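Local structure of D-aminoacyl-tRNA deacylase (1YQE) at residues K248-N251 with S252-K256. The protein probably hydrolyses D-aminoacyl-tRNAs to free tRNA and D-amino acids, with zinc as cofactor, so limiting the toxicity of mischarged tRNA. Residues are numbered along the deposited sequence; the frame is centred on the assembly and turned at random.
Sequences KSVN and SAVKK
N251 folds its side chain back over the first turn of the helix that starts at S252 and caps it. Its CB adjoins S252 N through the chain. A chi1 of 49° sets N251 CG between the backbone N and the carbonyl carbon, 3.9 Å from A253 N, and chi2 of 48° then directs OD1 to V254 N. The bond it accepts there is nearly straight (OD1 to V254 N 2.7 Å, 165° at the hydrogen), the donor almost in line with CG-OD1; A253 CB lies 3.3 Å from the same OD1. N251 O accepts from K255 N at 3.0 Å, the first i to i+4 bond of the helix. A leucine here would probably leave V254 N without its side-chain acceptor and the helix start without its cap. One residue earlier, V250 packs on the same turn, its CB pressed tightly on V254 CG1 (3.4 Å) and its CG2 against K255 CG (3.5 Å), both side chains crossing it at about a right angle. F223, from a loop, touches N251 and V254. This is a classic asparagine N-cap, at the surface, where the loop after strand 242-245 of the parallel sheet enters helix 252-265.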
loop_
_atom_site.group_PDB
_atom_site.type_symbol
_atom_site.label_atom_id
_atom_site.label_comp_id
_atom_site.label_asym_id
_atom_site.label_seq_id
_atom_site.Cartn_x
_atom_site.Cartn_y
_atom_site.Cartn_z
ATOM N N LYS A 248 -2.835 -21.242 8.545
ATOM C CA LYS A 248 -3.747 -22.148 7.856
ATOM C C LYS A 248 -3.453 -22.173 6.358
ATOM O O LYS A 248 -3.974 -23.014 5.624
ATOM C CB LYS A 248 -5.199 -21.720 8.102
ATOM C CG LYS A 248 -6.228 -22.574 7.377
ATOM C CD LYS A 248 -7.657 -22.216 7.767
ATOM C CE LYS A 248 -7.945 -22.557 9.224
ATOM N NZ LYS A 248 -9.380 -22.353 9.563
ATOM N N SER A 249 -2.598 -21.257 5.917
ATOM C CA SER A 249 -2.247 -21.151 4.506
ATOM C C SER A 249 -0.854 -21.691 4.185
ATOM O O SER A 249 -0.666 -22.385 3.187
ATOM C CB SER A 249 -2.350 -19.688 4.062
ATOM O OG SER A 249 -2.084 -19.543 2.680
ATOM N N VAL A 250 0.119 -21.374 5.033
ATOM C CA VAL A 250 1.490 -21.820 4.813
ATOM C C VAL A 250 1.681 -23.325 5.010
ATOM O O VAL A 250 1.079 -23.932 5.897
ATOM C CB VAL A 250 2.478 -21.084 5.750
ATOM C CG1 VAL A 250 2.325 -19.572 5.592
ATOM C CG2 VAL A 250 2.239 -21.502 7.194
ATOM N N ASN A 251 2.520 -23.922 4.171
ATOM C CA ASN A 251 2.816 -25.343 4.281
ATOM C C ASN A 251 4.210 -25.466 4.885
ATOM O O ASN A 251 4.905 -24.463 5.056
ATOM C CB ASN A 251 2.763 -26.023 2.908
ATOM C CG ASN A 251 3.554 -25.278 1.856
ATOM O OD1 ASN A 251 4.705 -24.906 2.075
ATOM N ND2 ASN A 251 2.941 -25.063 0.700
ATOM N N SER A 252 4.622 -26.683 5.217
ATOM C CA SER A 252 5.934 -26.885 5.816
ATOM C C SER A 252 7.075 -26.426 4.916
ATOM O O SER A 252 8.131 -26.021 5.403
ATOM C CB SER A 252 6.119 -28.356 6.199
ATOM O OG SER A 252 5.568 -29.208 5.214
ATOM N N ALA A 253 6.865 -26.479 3.606
ATOM C CA ALA A 253 7.901 -26.060 2.666
ATOM C C ALA A 253 8.169 -24.564 2.782
ATOM O O ALA A 253 9.320 -24.135 2.894
ATOM C CB ALA A 253 7.487 -26.406 1.242
ATOM N N VAL A 254 7.107 -23.767 2.757
ATOM C CA VAL A 254 7.264 -22.324 2.853
ATOM C C VAL A 254 7.672 -21.908 4.267
ATOM O O VAL A 254 8.382 -20.919 4.439
ATOM C CB VAL A 254 5.963 -21.583 2.414
ATOM C CG1 VAL A 254 4.842 -21.844 3.398
ATOM C CG2 VAL A 254 6.234 -20.091 2.267
ATOM N N LYS A 255 7.243 -22.662 5.277
ATOM C CA LYS A 255 7.617 -22.333 6.650
ATOM C C LYS A 255 9.128 -22.465 6.819
ATOM O O LYS A 255 9.740 -21.766 7.622
ATOM C CB LYS A 255 6.897 -23.241 7.655
ATOM C CG LYS A 255 5.389 -23.026 7.702
ATOM C CD LYS A 255 4.771 -23.500 9.019
ATOM C CE LYS A 255 4.987 -24.989 9.253
ATOM N NZ LYS A 255 4.403 -25.421 10.555
ATOM N N LYS A 256 9.730 -23.360 6.046
ATOM C CA LYS A 256 11.168 -23.562 6.113
ATOM C C LYS A 256 11.914 -22.317 5.636
ATOM O O LYS A 256 12.838 -21.848 6.300
ATOM C CB LYS A 256 11.578 -24.765 5.261
ATOM C CG LYS A 256 13.072 -25.059 5.301
ATOM C CD LYS A 256 13.432 -26.222 4.391
ATOM C CE LYS A 256 14.935 -26.464 4.364
ATOM N NZ LYS A 256 15.293 -27.579 3.441
#